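Local coordinates for AB hydrolase-1 domain-containing protein (Parabacteroides distasonis, PDB 4Q34), which is a putative esterase of the alpha/beta hydrolase family, probably hydrolysing ester substrates that remain to be identified, at residues A[122-125]-A[126-130]. Residues are numbered along the deposited sequence; the frame is centred on the assembly and turned at random.
Sequences PDYF and EGVQF
Phe125 and Val128 are the ends of a type II beta turn with Glu126 and Gly127 at its corners, and the chain doubles back through it so that Val128 and Phe130 both come up against Tyr124. This is a local contact in the loop between the short strand 123-124 and helix 134-142, far out on the alpha/beta hydrolase fold, the centre of the contact about 23 Å from the centre of the chain. The turn is closed by Val128 N, which gives its hydrogen to Phe125 O at 3.1 Å; the N-H points well at the oxygen (155°), although the donor stands 47° out of the carbonyl plane and so misses the lone pairs. Gly127, at the third position, takes the positive phi expected of a type II turn.

Val128 turns back over this closure. With CG1 set between its backbone N and carbonyl carbon (chi1 72°), that methyl reaches the CB of Tyr124 at 4.1 Å and lies near the plane of the tyrosine ring, by its edge. The CB atoms of Phe125 and Val128 also meet, 4.0 Å apart, while the phenyl group of Phe125 leads away from the turn and touches Asn249.

Beyond the turn, Phe130 comes back beside Tyr124. Its CG is anti to the backbone N, which carries the ring to the edge of the tyrosine ring without stacking on it. Each ring makes an edge-to-face pair elsewhere, Tyr124 with Phe113 and Phe130 with Tyr140; on helix 134-142, Tyr124 touches Leu137 and Phe130 touches Thr136. The closest approach of the two rings, which lie oblique to each other, is Phe130 CD1 to Tyr124 CE2 at 4.0 Å, with CD1 in the plane of the tyrosine ring.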
ATOM      1  N   PRO A 122      10.491  -0.362  29.081  1.00 29.75           N
ATOM      2  CA  PRO A 122       9.056  -0.333  28.832  1.00 29.23           C
ATOM      3  C   PRO A 122       8.321   0.978  29.126  1.00 30.42           C
ATOM      4  O   PRO A 122       7.105   1.049  28.924  1.00 32.45           O
ATOM      5  CB  PRO A 122       8.537  -1.447  29.754  1.00 32.82           C
ATOM      6  CG  PRO A 122       9.467  -1.401  30.929  1.00 33.04           C
ATOM      7  CD  PRO A 122      10.791  -0.854  30.443  1.00 32.65           C
ATOM      8  N   ASP A 123       9.029   2.021  29.523  1.00 28.62           N
ATOM      9  CA  ASP A 123       8.373   3.245  29.972  1.00 28.08           C
ATOM     10  C   ASP A 123       8.267   4.277  28.861  1.00 28.42           C
ATOM     11  O   ASP A 123       9.126   4.369  28.010  1.00 29.14           O
ATOM     12  CB  ASP A 123       9.137   3.830  31.132  1.00 31.78           C
ATOM     13  CG  ASP A 123       9.262   2.856  32.276  1.00 35.99           C
ATOM     14  OD1 ASP A 123       8.207   2.427  32.786  1.00 36.97           O
ATOM     15  OD2 ASP A 123      10.404   2.485  32.620  1.00 35.78           O
ATOM     16  N   TYR A 124       7.192   5.036  28.878  1.00 27.76           N
ATOM     17  CA  TYR A 124       6.989   6.157  27.976  1.00 25.17           C
ATOM     18  C   TYR A 124       7.708   7.363  28.589  1.00 26.53           C
ATOM     19  O   TYR A 124       7.760   7.468  29.818  1.00 28.70           O
ATOM     20  CB  TYR A 124       5.470   6.402  27.789  1.00 24.90           C
ATOM     21  CG  TYR A 124       4.772   5.291  27.013  1.00 26.80           C
ATOM     22  CD1 TYR A 124       4.463   4.062  27.626  1.00 29.62           C
ATOM     23  CD2 TYR A 124       4.398   5.464  25.709  1.00 28.30           C
ATOM     24  CE1 TYR A 124       3.828   3.051  26.932  1.00 28.53           C
ATOM     25  CE2 TYR A 124       3.763   4.456  24.998  1.00 26.22           C
ATOM     26  CZ  TYR A 124       3.474   3.245  25.607  1.00 29.26           C
ATOM     27  OH  TYR A 124       2.839   2.206  24.910  1.00 26.03           O
ATOM     28  N   PHE A 125       8.245   8.283  27.780  1.00 25.58           N
ATOM     29  CA  PHE A 125       8.783   9.542  28.321  1.00 26.38           C
ATOM     30  C   PHE A 125       7.659  10.374  28.943  1.00 29.00           C
ATOM     31  O   PHE A 125       6.554  10.479  28.408  1.00 25.43           O
ATOM     32  CB  PHE A 125       9.482  10.411  27.241  1.00 26.49           C
ATOM     33  CG  PHE A 125      10.825   9.915  26.823  1.00 24.96           C
ATOM     34  CD1 PHE A 125      11.849   9.760  27.743  1.00 27.42           C
ATOM     35  CD2 PHE A 125      11.086   9.626  25.490  1.00 22.67           C
ATOM     36  CE1 PHE A 125      13.099   9.300  27.340  1.00 26.62           C
ATOM     37  CE2 PHE A 125      12.325   9.161  25.084  1.00 22.68           C
ATOM     38  CZ  PHE A 125      13.338   8.993  26.024  1.00 26.88           C
ATOM     39  N   GLU A 126       7.927  10.956  30.107  1.00 27.80           N
ATOM     40  CA  GLU A 126       6.999  11.911  30.655  1.00 30.17           C
ATOM     41  C   GLU A 126       6.690  13.017  29.649  1.00 26.46           C
ATOM     42  O   GLU A 126       7.600  13.601  29.047  1.00 27.23           O
ATOM     43  CB  GLU A 126       7.553  12.526  31.949  1.00 36.31           C
ATOM     44  CG  GLU A 126       6.606  13.565  32.518  1.00 43.69           C
ATOM     45  CD  GLU A 126       6.851  13.822  33.973  1.00 60.92           C
ATOM     46  OE1 GLU A 126       7.988  14.232  34.295  1.00 60.59           O
ATOM     47  OE2 GLU A 126       5.910  13.616  34.773  1.00 76.20           O
ATOM     48  N   GLY A 127       5.398  13.308  29.491  1.00 27.70           N
ATOM     49  CA  GLY A 127       4.904  14.335  28.576  1.00 25.73           C
ATOM     50  C   GLY A 127       4.959  13.992  27.102  1.00 24.34           C
ATOM     51  O   GLY A 127       4.717  14.859  26.266  1.00 23.25           O
ATOM     52  N   VAL A 128       5.313  12.757  26.767  1.00 22.94           N
ATOM     53  CA  VAL A 128       5.444  12.385  25.349  1.00 21.20           C
ATOM     54  C   VAL A 128       4.099  12.534  24.652  1.00 21.10           C
ATOM     55  O   VAL A 128       3.060  12.209  25.208  1.00 23.04           O
ATOM     56  CB  VAL A 128       6.066  10.964  25.155  1.00 20.92           C
ATOM     57  CG1 VAL A 128       5.093   9.850  25.553  1.00 22.93           C
ATOM     58  CG2 VAL A 128       6.578  10.769  23.735  1.00 22.35           C
ATOM     59  N   GLN A 129       4.141  12.977  23.391  1.00 22.84           N
ATOM     60  CA  GLN A 129       2.949  13.259  22.587  1.00 21.92           C
ATOM     61  C   GLN A 129       2.521  11.983  21.830  1.00 21.46           C
ATOM     62  O   GLN A 129       2.433  11.946  20.602  1.00 20.35           O
ATOM     63  CB  GLN A 129       3.270  14.384  21.581  1.00 24.03           C
ATOM     64  CG  GLN A 129       3.492  15.750  22.207  1.00 24.15           C
ATOM     65  CD  GLN A 129       2.219  16.454  22.629  1.00 24.17           C
ATOM     66  OE1 GLN A 129       1.122  15.977  22.405  1.00 22.32           O
ATOM     67  NE2 GLN A 129       2.374  17.620  23.258  1.00 24.61           N
ATOM     68  N   PHE A 130       2.269  10.940  22.600  1.00 22.62           N
ATOM     69  CA  PHE A 130       2.001   9.619  22.070  1.00 21.94           C
ATOM     70  C   PHE A 130       1.034   8.949  23.047  1.00 21.66           C
ATOM     71  O   PHE A 130       1.203   9.002  24.307  1.00 22.76           O
ATOM     72  CB  PHE A 130       3.332   8.866  21.906  1.00 19.35           C
ATOM     73  CG  PHE A 130       3.269   7.612  21.081  1.00 19.99           C
ATOM     74  CD1 PHE A 130       2.905   6.375  21.653  1.00 20.34           C
ATOM     75  CD2 PHE A 130       3.618   7.654  19.748  1.00 20.83           C
ATOM     76  CE1 PHE A 130       2.902   5.216  20.924  1.00 21.40           C
ATOM     77  CE2 PHE A 130       3.611   6.490  18.988  1.00 19.77           C
ATOM     78  CZ  PHE A 130       3.239   5.279  19.570  1.00 18.74           C
TER